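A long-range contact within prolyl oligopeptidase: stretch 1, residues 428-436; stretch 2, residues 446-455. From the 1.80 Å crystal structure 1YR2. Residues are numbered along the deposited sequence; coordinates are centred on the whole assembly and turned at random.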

# COMPACT_ATOMS: atom_id res chain seq x y z
N PHE A 428 -5.93 7.62 6.70
CA PHE A 428 -4.88 8.00 7.64
C PHE A 428 -5.33 7.86 9.09
O PHE A 428 -4.51 7.64 9.97
CB PHE A 428 -4.38 9.41 7.36
CG PHE A 428 -3.85 9.59 6.00
CD1 PHE A 428 -2.65 9.04 5.64
CD2 PHE A 428 -4.60 10.26 5.02
CE1 PHE A 428 -2.15 9.16 4.36
CE2 PHE A 428 -4.08 10.45 3.72
CZ PHE A 428 -2.86 9.87 3.40
N THR A 429 -6.64 7.93 9.35
CA THR A 429 -7.14 7.74 10.72
C THR A 429 -8.11 6.60 10.82
O THR A 429 -8.87 6.51 11.80
CB THR A 429 -7.84 9.00 11.21
OG1 THR A 429 -8.83 9.38 10.23
CG2 THR A 429 -6.81 10.15 11.24
N GLN A 430 -8.04 5.69 9.87
CA GLN A 430 -8.92 4.52 9.85
C GLN A 430 -8.15 3.29 9.42
O GLN A 430 -7.93 3.06 8.22
CB GLN A 430 -10.12 4.79 8.96
CG GLN A 430 -11.09 3.63 8.79
CD GLN A 430 -11.71 3.26 10.08
OE1 GLN A 430 -12.65 3.92 10.52
NE2 GLN A 430 -11.19 2.21 10.72
N PRO A 431 -7.70 2.47 10.36
CA PRO A 431 -7.17 1.17 9.97
C PRO A 431 -8.20 0.39 9.16
O PRO A 431 -9.40 0.54 9.40
CB PRO A 431 -6.88 0.49 11.32
CG PRO A 431 -6.83 1.61 12.31
CD PRO A 431 -7.76 2.64 11.82
N ALA A 432 -7.74 -0.45 8.23
CA ALA A 432 -8.61 -1.11 7.28
C ALA A 432 -9.76 -1.74 8.04
O ALA A 432 -9.55 -2.44 9.02
CB ALA A 432 -7.89 -2.16 6.55
N THR A 433 -10.94 -1.47 7.55
CA THR A 433 -12.15 -1.93 8.18
C THR A 433 -13.17 -2.37 7.18
O THR A 433 -13.24 -1.84 6.05
CB THR A 433 -12.71 -0.79 9.10
OG1 THR A 433 -13.82 -1.30 9.86
CG2 THR A 433 -13.31 0.39 8.29
N VAL A 434 -13.98 -3.33 7.55
CA VAL A 434 -15.10 -3.73 6.72
C VAL A 434 -16.33 -2.87 7.01
O VAL A 434 -16.78 -2.78 8.16
CB VAL A 434 -15.42 -5.24 6.96
CG1 VAL A 434 -16.69 -5.64 6.19
CG2 VAL A 434 -14.20 -6.13 6.57
N LEU A 435 -16.86 -2.20 5.99
CA LEU A 435 -18.14 -1.51 6.03
C LEU A 435 -19.24 -2.35 5.40
O LEU A 435 -18.99 -3.05 4.41
CB LEU A 435 -18.07 -0.21 5.22
CG LEU A 435 -16.97 0.77 5.65
CD1 LEU A 435 -16.99 1.95 4.63
CD2 LEU A 435 -17.15 1.24 7.08
N ALA A 436 -20.47 -2.21 5.90
CA ALA A 436 -21.60 -2.86 5.26
C ALA A 436 -22.05 -1.90 4.16
O ALA A 436 -22.03 -0.68 4.36
CB ALA A 436 -22.74 -3.11 6.26
N PRO A 446 -21.47 1.05 9.36
CA PRO A 446 -20.59 0.13 10.11
C PRO A 446 -21.05 -1.32 10.12
O PRO A 446 -22.23 -1.60 10.16
CB PRO A 446 -20.59 0.73 11.53
CG PRO A 446 -20.98 2.15 11.31
CD PRO A 446 -21.99 2.15 10.19
N TRP A 447 -20.09 -2.25 10.08
CA TRP A 447 -20.37 -3.65 10.25
C TRP A 447 -19.88 -4.05 11.65
O TRP A 447 -20.30 -3.47 12.65
CB TRP A 447 -19.74 -4.45 9.10
CG TRP A 447 -20.14 -5.89 9.08
CD1 TRP A 447 -21.43 -6.38 9.08
CD2 TRP A 447 -19.27 -7.05 9.12
NE1 TRP A 447 -21.41 -7.75 9.12
CE2 TRP A 447 -20.11 -8.19 9.16
CE3 TRP A 447 -17.89 -7.23 9.11
CZ2 TRP A 447 -19.60 -9.49 9.18
CZ3 TRP A 447 -17.36 -8.52 9.15
CH2 TRP A 447 -18.23 -9.65 9.20
N GLU A 448 -19.01 -5.03 11.77
CA GLU A 448 -18.51 -5.42 13.07
C GLU A 448 -17.79 -4.29 13.75
O GLU A 448 -16.88 -3.67 13.17
CB GLU A 448 -17.56 -6.60 12.98
CG GLU A 448 -18.28 -7.90 12.64
CD GLU A 448 -19.03 -8.47 13.80
OE1 GLU A 448 -18.57 -8.33 14.96
OE2 GLU A 448 -20.07 -9.08 13.53
N PRO A 449 -18.13 -4.03 14.99
CA PRO A 449 -17.29 -3.10 15.78
C PRO A 449 -15.85 -3.59 15.92
O PRO A 449 -15.61 -4.79 16.02
CB PRO A 449 -17.96 -3.10 17.13
CG PRO A 449 -19.35 -3.51 16.89
CD PRO A 449 -19.31 -4.49 15.75
N VAL A 450 -14.90 -2.65 15.91
CA VAL A 450 -13.48 -2.93 16.07
C VAL A 450 -12.97 -2.11 17.24
O VAL A 450 -13.18 -0.90 17.28
CB VAL A 450 -12.70 -2.54 14.78
CG1 VAL A 450 -11.22 -2.56 14.97
CG2 VAL A 450 -13.03 -3.51 13.65
N HIS A 451 -12.32 -2.75 18.21
CA HIS A 451 -11.84 -2.03 19.37
C HIS A 451 -10.45 -1.41 19.11
O HIS A 451 -9.46 -2.12 18.96
CB HIS A 451 -11.79 -2.93 20.62
CG HIS A 451 -11.18 -2.23 21.80
ND1 HIS A 451 -11.64 -1.01 22.26
CD2 HIS A 451 -10.13 -2.57 22.61
CE1 HIS A 451 -10.90 -0.63 23.29
NE2 HIS A 451 -9.98 -1.56 23.52
N LEU A 452 -10.39 -0.09 19.02
CA LEU A 452 -9.14 0.65 18.81
C LEU A 452 -8.93 1.54 20.04
O LEU A 452 -9.84 1.74 20.84
CB LEU A 452 -9.24 1.55 17.58
CG LEU A 452 -9.49 0.84 16.24
CD1 LEU A 452 -9.52 1.83 15.15
CD2 LEU A 452 -8.38 -0.16 16.01
N THR A 453 -7.74 2.11 20.17
CA THR A 453 -7.48 3.03 21.27
C THR A 453 -7.91 4.48 20.97
O THR A 453 -7.69 5.38 21.79
CB THR A 453 -6.02 3.03 21.65
OG1 THR A 453 -5.24 3.39 20.51
CG2 THR A 453 -5.56 1.61 22.08
N PHE A 454 -8.49 4.71 19.80
CA PHE A 454 -9.00 6.02 19.43
C PHE A 454 -10.28 5.83 18.66
O PHE A 454 -10.58 4.72 18.22
CB PHE A 454 -7.95 6.79 18.61
CG PHE A 454 -7.58 6.12 17.30
CD1 PHE A 454 -6.58 5.16 17.23
CD2 PHE A 454 -8.25 6.44 16.16
CE1 PHE A 454 -6.29 4.53 16.02
CE2 PHE A 454 -7.93 5.82 14.95
CZ PHE A 454 -6.98 4.88 14.88
N ASP A 455 -11.00 6.92 18.44
CA ASP A 455 -12.19 6.90 17.60
C ASP A 455 -11.91 7.59 16.28
O ASP A 455 -11.68 8.79 16.29
CB ASP A 455 -13.30 7.68 18.32
CG ASP A 455 -14.64 7.64 17.59
OD1 ASP A 455 -14.74 7.18 16.42
OD2 ASP A 455 -15.68 8.05 18.15
O HOH W 1 -16.17 -4.49 10.53
O HOH W 2 -17.40 -1.00 10.14

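The two stretches run in opposite directions and meet through two small apolar patches, one near each end, with a looser span between them and no direct hydrogen bond across.

At one end the large piece is Trp447. Its chi1 is t (-172°), and its indole lies beside Val434, with Val434 CG1 3.5 Å from Trp447 CE3. The approach is oblique to the ring. The base of the side chain also packs against backbone: Trp447 CB is 3.5 Å from Val434 O and 4.0 Å from Ala436 N. The side chain of Ala436 is only a methyl; its CB is 4.3 Å from Trp447 CB, and the CA atoms of the two residues are 5.2 Å apart. Leu435, between Val434 and Ala436, and Pro446 both point CA-to-CB away from the other stretch; their CA atoms are 5.0 Å apart and the side chains diverge.

Two waters bridge the backbones beside this packing. Val434 O accepts from both: water 2, at 2.7 Å, which in turn accepts from Trp447 N at 3.0 Å, and water 1, at 3.0 Å, which also donates to Glu448 O at 2.9 Å.

Further along, the CA atoms of Thr433 and Val450 are 8.1 Å apart, and the side chains barely touch, Thr433 OG1 lying 4.5 Å from Val450 CG2.

At the other end Pro431 is the bump. Its CD is 3.9 Å from both Leu452 CD1 and Phe454 CZ, which lie 4.0 Å from each other and together make the surface it packs on. Phe454, with chi1 p (62°), also brings its ring edge to Thr429: Phe454 CE2 lies 3.4 Å from Thr429 O, a buried carbonyl oxygen with no hydrogen-bonding partner in the model. The rule to read here is apolar shape plus bridging water.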